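Local atomic coordinates of packaging protein UL32 (Human herpesvirus 8 type M, PDB entry 6XF9), a protein that assembles into a zinc-containing pentameric ring required for herpesviral genome packaging, and is thought to help bring new capsids to nuclear replication compartments. Residues S294-C299 against H364-C369; E300-A303 against E307-K310; C317-H322 against V330-F335. All blocks are in the same frame, centred on the assembly; numbering follows the deposited sequence.

The three contacts illustrate how a zinc site and ordinary helix packing can sit together in one helical region of the chain. Contact 1 brings 294-299 and 364-369 together around a zinc ion, and both other contacts lie within the chain loop it closes. Contact 2 shares helix 297-304 with it, the centres about 12 Å apart; Leu302 CD1 lies 3.8 Å from His366 CE1, in the ring of a zinc ligand. Contact 3, with centres about 15 Å apart, touches contact 1 at several places, among them Phe368 CZ on Val319 CG1 at 3.5 Å. Contacts 2 and 3 follow in series along helix 308-321 without touching, and the nearest side-chain atom of Ile333 is about 12 Å from the zinc.

Contact 1 (S294-C299 against H364-C369); sequences SVCLLC and HKHLFC. With ZN (zinc ion), chain P.
Leu298 lies across the imidazole of His366, its CB above the middle of the ring in a CH-pi contact 3.7 Å from the ring centroid. The ring belongs to a CxxC-type zinc site of three cysteines and one histidine: Cys296 and Cys299 frame the start of helix 297-304, His366 comes from helix 360-369, and Cys373 supplies the fourth ligand. Zinc is thus the element that ties two parts of the chain far apart in sequence. The SG atoms of Cys296 and Cys299 both lie 2.3 Å from the zinc. His366 ND1 binds it at 2.2 Å. With CG anti to the backbone N (chi1 172°), the imidazole extends from its helix toward the cysteine pair and presents ND1 to the metal. Cys299 SG stands at the edge of the ring, close to its plane, whereas Cys296 SG approaches obliquely. Leu298 adds a second touch, CD1 meeting His366 CB at 3.8 Å, so the coordination bond and the leucine together restrict rotation of the ring. Leu312 also packs against this histidine. Beside the site, Lys365 forms a salt bridge with the terminal carboxylate of Ala467. Cys296 does double duty as the N-cap of helix 297-304: its metal-bound SG also accepts a capping hydrogen bond from Cys299 N, 3.5 Å long with an N-H...S angle of 150°.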
loop_
_atom_site.group_PDB
_atom_site.type_symbol
_atom_site.label_atom_id
_atom_site.label_comp_id
_atom_site.label_asym_id
_atom_site.label_seq_id
_atom_site.Cartn_x
_atom_site.Cartn_y
_atom_site.Cartn_z
ATOM N N SER D 294 6.345 34.479 -12.135
ATOM C CA SER D 294 7.194 33.896 -11.100
ATOM C C SER D 294 8.009 34.931 -10.354
ATOM O O SER D 294 8.550 34.601 -9.293
ATOM C CB SER D 294 8.146 32.857 -11.675
ATOM O OG SER D 294 8.899 33.405 -12.723
ATOM N N VAL D 295 8.119 36.155 -10.869
ATOM C CA VAL D 295 8.718 37.262 -10.132
ATOM C C VAL D 295 7.585 38.111 -9.574
ATOM O O VAL D 295 6.867 38.770 -10.323
ATOM C CB VAL D 295 9.659 38.099 -11.011
ATOM C CG1 VAL D 295 10.174 39.296 -10.230
ATOM C CG2 VAL D 295 10.819 37.273 -11.477
ATOM N N CYS D 296 7.414 38.120 -8.263
ATOM C CA CYS D 296 6.333 38.880 -7.662
ATOM C C CYS D 296 6.745 40.327 -7.472
ATOM O O CYS D 296 7.795 40.608 -6.880
ATOM C CB CYS D 296 5.948 38.267 -6.333
ATOM S SG CYS D 296 4.774 39.271 -5.431
ATOM N N LEU D 297 5.938 41.254 -7.995
ATOM C CA LEU D 297 6.332 42.660 -7.923
ATOM C C LEU D 297 6.121 43.232 -6.540
ATOM O O LEU D 297 6.894 44.090 -6.113
ATOM C CB LEU D 297 5.543 43.503 -8.914
ATOM C CG LEU D 297 6.158 43.650 -10.289
ATOM C CD1 LEU D 297 5.104 44.242 -11.215
ATOM C CD2 LEU D 297 7.358 44.553 -10.174
ATOM N N LEU D 298 5.098 42.759 -5.821
ATOM C CA LEU D 298 4.846 43.260 -4.481
ATOM C C LEU D 298 5.916 42.816 -3.498
ATOM O O LEU D 298 6.116 43.469 -2.468
ATOM C CB LEU D 298 3.460 42.825 -4.012
ATOM C CG LEU D 298 2.341 43.172 -4.995
ATOM C CD1 LEU D 298 1.019 42.618 -4.539
ATOM C CD2 LEU D 298 2.259 44.669 -5.091
ATOM N N CYS D 299 6.576 41.689 -3.751
ATOM C CA CYS D 299 7.717 41.326 -2.918
ATOM C C CYS D 299 8.910 42.224 -3.197
ATOM O O CYS D 299 9.702 42.488 -2.289
ATOM C CB CYS D 299 8.106 39.859 -3.127
ATOM S SG CYS D 299 7.021 38.641 -2.301
ATOM N N HIS D 364 -3.873 38.851 -5.035
ATOM C CA HIS D 364 -4.403 37.645 -4.399
ATOM C C HIS D 364 -3.279 36.689 -4.042
ATOM O O HIS D 364 -3.202 36.190 -2.914
ATOM C CB HIS D 364 -5.394 36.941 -5.325
ATOM C CG HIS D 364 -5.986 35.693 -4.742
ATOM N ND1 HIS D 364 -6.296 34.585 -5.505
ATOM C CD2 HIS D 364 -6.345 35.385 -3.472
ATOM C CE1 HIS D 364 -6.803 33.644 -4.727
ATOM N NE2 HIS D 364 -6.845 34.104 -3.490
ATOM N N LYS D 365 -2.408 36.401 -5.013
ATOM C CA LYS D 365 -1.289 35.494 -4.789
ATOM C C LYS D 365 -0.410 35.982 -3.663
ATOM O O LYS D 365 0.022 35.193 -2.818
ATOM C CB LYS D 365 -0.474 35.359 -6.061
ATOM C CG LYS D 365 0.856 34.742 -5.855
ATOM C CD LYS D 365 1.663 34.827 -7.129
ATOM C CE LYS D 365 3.099 34.569 -6.825
ATOM N NZ LYS D 365 3.841 34.421 -8.079
ATOM N N HIS D 366 -0.129 37.277 -3.630
ATOM C CA HIS D 366 0.859 37.771 -2.677
ATOM C C HIS D 366 0.313 37.841 -1.268
ATOM O O HIS D 366 0.999 37.452 -0.324
ATOM C CB HIS D 366 1.363 39.161 -3.106
ATOM C CG HIS D 366 2.239 39.824 -2.088
ATOM N ND1 HIS D 366 3.587 39.547 -1.969
ATOM C CD2 HIS D 366 1.949 40.727 -1.124
ATOM C CE1 HIS D 366 4.086 40.261 -0.975
ATOM N NE2 HIS D 366 3.112 40.975 -0.439
ATOM N N LEU D 367 -0.920 38.302 -1.087
ATOM C CA LEU D 367 -1.422 38.492 0.272
ATOM C C LEU D 367 -2.040 37.236 0.868
ATOM O O LEU D 367 -2.083 37.110 2.097
ATOM C CB LEU D 367 -2.469 39.610 0.321
ATOM C CG LEU D 367 -2.013 41.052 0.093
ATOM C CD1 LEU D 367 -3.234 41.939 -0.069
ATOM C CD2 LEU D 367 -1.154 41.534 1.229
ATOM N N PHE D 368 -2.557 36.308 0.046
ATOM C CA PHE D 368 -3.356 35.213 0.585
ATOM C C PHE D 368 -2.912 33.820 0.163
ATOM O O PHE D 368 -3.341 32.862 0.805
ATOM C CB PHE D 368 -4.839 35.381 0.198
ATOM C CG PHE D 368 -5.453 36.723 0.592
ATOM C CD1 PHE D 368 -5.911 36.947 1.884
ATOM C CD2 PHE D 368 -5.582 37.752 -0.343
ATOM C CE1 PHE D 368 -6.478 38.174 2.249
ATOM C CE2 PHE D 368 -6.158 38.992 0.019
ATOM C CZ PHE D 368 -6.599 39.193 1.314
ATOM N N CYS D 369 -2.069 33.666 -0.868
ATOM C CA CYS D 369 -1.750 32.351 -1.429
ATOM C C CYS D 369 -0.276 31.971 -1.376
ATOM O O CYS D 369 0.056 30.947 -0.768
ATOM C CB CYS D 369 -2.223 32.237 -2.882
ATOM S SG CYS D 369 -3.974 32.421 -3.006
HETATM ZN ZN ZN P . 4.926 38.403 -3.283
#

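Contact 2 (E300-A303 against E307-K310); sequences ECLA and EAPK
This is apolar packing between two helices that follow one another in the chain, the end of helix 297-304 against the first turn of helix 308-321, in the buried region next to a zinc site. Only three residues separate the segments, and their backbones lie close: Leu302 and Ala308 are the nearest pair, their CA atoms 5.2 Å apart. The CB of Ala308 points at the preceding helix, 3.7 Å from Cys301 CB, and meets the backbone there as well, reaching Cys301 O at 3.1 Å. Leu302 works differently. Its CA-CB bond does not aim at the partner helix, but with CG beside the backbone N (chi1 -70°) the end of the side chain swings nearer. One methyl, CD2, settles alongside the proline, 3.6 Å from Pro309 CA and 3.9 Å from Pro309 CG. The nearest atom of the Leu302 side chain is about 6 Å from the zinc ion, which places the helix junction close to the metal.

Neighbouring parts of the chain meet both segments. Cys301 packs on Leu351 and Leu354 of helix 349-357, and the carboxylate of Glu307, the N-cap residue, is hydrogen-bonded by Ser347 and Asp348 through its OE2. Pro309 suits its place, since proline has no N-H to give and the first turn of a helix asks for none. The whole is characteristic of a tightly connected pair of consecutive helices, here packed beside a CxxC zinc site whose second cysteine lies in the first helix.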
loop_
_atom_site.group_PDB
_atom_site.type_symbol
_atom_site.label_atom_id
_atom_site.label_comp_id
_atom_site.label_asym_id
_atom_site.label_seq_id
_atom_site.Cartn_x
_atom_site.Cartn_y
_atom_site.Cartn_z
ATOM N N GLU D 300 9.093 42.655 -4.448
ATOM C CA GLU D 300 10.113 43.662 -4.719
ATOM C C GLU D 300 9.817 44.921 -3.916
ATOM O O GLU D 300 10.704 45.473 -3.260
ATOM C CB GLU D 300 10.155 43.988 -6.214
ATOM C CG GLU D 300 10.323 42.775 -7.110
ATOM C CD GLU D 300 11.572 41.986 -6.826
ATOM O OE1 GLU D 300 12.595 42.616 -6.533
ATOM O OE2 GLU D 300 11.523 40.732 -6.850
ATOM N N CYS D 301 8.551 45.339 -3.889
ATOM C CA CYS D 301 8.185 46.539 -3.152
ATOM C C CYS D 301 8.492 46.402 -1.678
ATOM O O CYS D 301 8.827 47.390 -1.018
ATOM C CB CYS D 301 6.708 46.852 -3.353
ATOM S SG CYS D 301 6.384 47.363 -5.044
ATOM N N LEU D 302 8.312 45.206 -1.121
ATOM C CA LEU D 302 8.617 45.012 0.292
ATOM C C LEU D 302 10.057 45.386 0.600
ATOM O O LEU D 302 10.341 45.940 1.664
ATOM C CB LEU D 302 8.336 43.570 0.710
ATOM C CG LEU D 302 6.857 43.172 0.747
ATOM C CD1 LEU D 302 6.736 41.777 1.291
ATOM C CD2 LEU D 302 6.054 44.115 1.619
ATOM N N ALA D 303 10.973 45.106 -0.314
ATOM C CA ALA D 303 12.379 45.414 -0.100
ATOM C C ALA D 303 12.818 46.734 -0.717
ATOM O O ALA D 303 13.875 47.256 -0.348
ATOM C CB ALA D 303 13.256 44.306 -0.686
ATOM N N GLU D 307 7.204 52.190 2.532
ATOM C CA GLU D 307 5.858 52.004 3.063
ATOM C C GLU D 307 5.118 50.818 2.455
ATOM O O GLU D 307 3.925 50.652 2.723
ATOM C CB GLU D 307 5.062 53.300 2.924
ATOM C CG GLU D 307 5.419 54.053 1.686
ATOM C CD GLU D 307 4.860 55.471 1.640
ATOM O OE1 GLU D 307 3.888 55.766 2.370
ATOM O OE2 GLU D 307 5.418 56.295 0.870
ATOM N N ALA D 308 5.804 49.956 1.686
ATOM C CA ALA D 308 5.114 48.791 1.128
ATOM C C ALA D 308 4.702 47.810 2.221
ATOM O O ALA D 308 3.525 47.400 2.234
ATOM C CB ALA D 308 5.985 48.117 0.059
ATOM N N PRO D 309 5.570 47.421 3.176
ATOM C CA PRO D 309 5.124 46.479 4.219
ATOM C C PRO D 309 3.845 46.886 4.922
ATOM O O PRO D 309 2.899 46.088 5.030
ATOM C CB PRO D 309 6.324 46.449 5.168
ATOM C CG PRO D 309 7.483 46.614 4.278
ATOM C CD PRO D 309 7.039 47.605 3.226
ATOM N N LYS D 310 3.784 48.117 5.411
ATOM C CA LYS D 310 2.597 48.517 6.139
ATOM C C LYS D 310 1.427 48.763 5.197
ATOM O O LYS D 310 0.273 48.513 5.574
ATOM C CB LYS D 310 2.897 49.766 6.954
ATOM C CG LYS D 310 2.107 49.843 8.233
ATOM C CD LYS D 310 1.926 51.282 8.703
ATOM C CE LYS D 310 0.530 51.494 9.307
ATOM N NZ LYS D 310 0.370 50.852 10.659
#

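Contact 3 (C317-H322 against V330-F335); sequences CEVMGH and VDRIAF
The end of helix 308-321 (317-321) and the 330-335 part of helix 329-338 meet at a steep angle, 117° between the N-to-C directions of these segments, with their axes 9.0 Å apart at closest approach. Val319 and Arg332 mark the crossing, their CA atoms separated by 5.6 Å. Arg332 both bonds and packs. Extended from CG to NE, it reaches across to the C-terminal end of the partner helix and gives a nearly straight hydrogen bond from NH1 to Val319 O (3.1 Å, N-H...O angle 167°). The acceptor lies in the guanidinium plane and the donor in the carbonyl plane. The guanidinium is anchored further by Val327 O, which takes NE, and by a weak bond from NH1 to Ile323 O; the loop between the helices is therefore held by the same arginine. Arg332 CB touches Val319 CG1 at 3.9 Å, and Ile333 adds apolar contact, its CG1 3.8 Å from Val319 CG2. The backbone N of Cys52 of the second subunit, a zinc ligand there, is hydrogen-bonded to Asp331 OD2, and Phe59 of that subunit stacks on Phe335. The arrangement is a helix-loop-helix unit, its loop gathered by an arginine, set at a subunit interface of the pentameric ring.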
loop_
_atom_site.group_PDB
_atom_site.type_symbol
_atom_site.label_atom_id
_atom_site.label_comp_id
_atom_site.label_asym_id
_atom_site.label_seq_id
_atom_site.Cartn_x
_atom_site.Cartn_y
_atom_site.Cartn_z
ATOM N N CYS D 317 -6.174 44.225 5.321
ATOM C CA CYS D 317 -7.317 44.544 6.181
ATOM C C CYS D 317 -8.473 45.125 5.373
ATOM O O CYS D 317 -9.639 44.839 5.662
ATOM C CB CYS D 317 -6.904 45.503 7.305
ATOM S SG CYS D 317 -5.555 44.862 8.362
ATOM N N GLU D 318 -8.183 45.957 4.368
ATOM C CA GLU D 318 -9.278 46.496 3.572
ATOM C C GLU D 318 -9.966 45.378 2.812
ATOM O O GLU D 318 -11.201 45.333 2.737
ATOM C CB GLU D 318 -8.799 47.536 2.549
ATOM C CG GLU D 318 -8.319 48.908 3.038
ATOM C CD GLU D 318 -8.301 49.945 1.888
ATOM O OE1 GLU D 318 -7.231 50.503 1.553
ATOM O OE2 GLU D 318 -9.349 50.115 1.228
ATOM N N VAL D 319 -9.174 44.460 2.246
ATOM C CA VAL D 319 -9.735 43.356 1.476
ATOM C C VAL D 319 -10.590 42.455 2.371
ATOM O O VAL D 319 -11.704 42.062 2.003
ATOM C CB VAL D 319 -8.603 42.583 0.778
ATOM C CG1 VAL D 319 -9.150 41.312 0.170
ATOM C CG2 VAL D 319 -7.927 43.460 -0.272
ATOM N N MET D 320 -10.103 42.148 3.573
ATOM C CA MET D 320 -10.854 41.307 4.497
ATOM C C MET D 320 -12.070 42.038 5.079
ATOM O O MET D 320 -13.184 41.500 5.094
ATOM C CB MET D 320 -9.926 40.851 5.617
ATOM C CG MET D 320 -8.784 39.979 5.156
ATOM S SD MET D 320 -9.377 38.533 4.273
ATOM C CE MET D 320 -9.337 37.351 5.637
ATOM N N GLY D 321 -11.888 43.284 5.527
ATOM C CA GLY D 321 -12.855 43.932 6.404
ATOM C C GLY D 321 -13.933 44.817 5.802
ATOM O O GLY D 321 -14.996 44.969 6.417
ATOM N N HIS D 322 -13.696 45.400 4.614
ATOM C CA HIS D 322 -14.641 46.379 4.063
ATOM C C HIS D 322 -15.918 45.713 3.559
ATOM O O HIS D 322 -17.024 46.106 3.950
ATOM C CB HIS D 322 -14.003 47.185 2.922
ATOM C CG HIS D 322 -13.127 48.316 3.375
ATOM N ND1 HIS D 322 -12.649 49.277 2.504
ATOM C CD2 HIS D 322 -12.644 48.642 4.600
ATOM C CE1 HIS D 322 -11.904 50.142 3.174
ATOM N NE2 HIS D 322 -11.886 49.780 4.446
ATOM N N VAL D 330 -10.510 37.791 -5.148
ATOM C CA VAL D 330 -10.008 38.554 -6.296
ATOM C C VAL D 330 -10.955 39.699 -6.642
ATOM O O VAL D 330 -10.520 40.737 -7.158
ATOM C CB VAL D 330 -9.738 37.665 -7.533
ATOM C CG1 VAL D 330 -8.544 36.780 -7.313
ATOM C CG2 VAL D 330 -10.940 36.841 -7.897
ATOM N N ASP D 331 -12.258 39.537 -6.390
ATOM C CA ASP D 331 -13.197 40.642 -6.590
ATOM C C ASP D 331 -13.067 41.712 -5.502
ATOM O O ASP D 331 -13.086 42.908 -5.809
ATOM C CB ASP D 331 -14.621 40.098 -6.660
ATOM C CG ASP D 331 -14.915 39.449 -7.996
ATOM O OD1 ASP D 331 -14.330 39.926 -9.002
ATOM O OD2 ASP D 331 -15.684 38.447 -8.036
ATOM N N ARG D 332 -12.901 41.304 -4.234
ATOM C CA ARG D 332 -12.673 42.265 -3.155
ATOM C C ARG D 332 -11.458 43.130 -3.441
ATOM O O ARG D 332 -11.463 44.338 -3.179
ATOM C CB ARG D 332 -12.444 41.540 -1.841
ATOM C CG ARG D 332 -13.628 40.893 -1.248
ATOM C CD ARG D 332 -13.240 40.123 -0.016
ATOM N NE ARG D 332 -14.382 39.405 0.520
ATOM C CZ ARG D 332 -14.896 39.608 1.718
ATOM N NH1 ARG D 332 -14.348 40.509 2.520
ATOM N NH2 ARG D 332 -15.945 38.892 2.113
ATOM N N ILE D 333 -10.388 42.513 -3.934
ATOM C CA ILE D 333 -9.198 43.258 -4.306
ATOM C C ILE D 333 -9.524 44.253 -5.413
ATOM O O ILE D 333 -9.097 45.415 -5.375
ATOM C CB ILE D 333 -8.093 42.273 -4.719
ATOM C CG1 ILE D 333 -7.640 41.463 -3.505
ATOM C CG2 ILE D 333 -6.943 43.001 -5.346
ATOM C CD1 ILE D 333 -6.946 40.165 -3.849
ATOM N N ALA D 334 -10.283 43.819 -6.420
ATOM C CA ALA D 334 -10.657 44.737 -7.489
ATOM C C ALA D 334 -11.531 45.864 -6.962
ATOM O O ALA D 334 -11.341 47.023 -7.338
ATOM C CB ALA D 334 -11.363 43.991 -8.614
ATOM N N PHE D 335 -12.476 45.547 -6.068
ATOM C CA PHE D 335 -13.359 46.577 -5.514
ATOM C C PHE D 335 -12.582 47.624 -4.725
ATOM O O PHE D 335 -12.841 48.824 -4.859
ATOM C CB PHE D 335 -14.430 45.955 -4.613
ATOM C CG PHE D 335 -15.496 45.160 -5.357
ATOM C CD1 PHE D 335 -15.450 45.004 -6.746
ATOM C CD2 PHE D 335 -16.549 44.553 -4.651
ATOM C CE1 PHE D 335 -16.434 44.266 -7.403
ATOM C CE2 PHE D 335 -17.534 43.818 -5.308
ATOM C CZ PHE D 335 -17.474 43.675 -6.681
#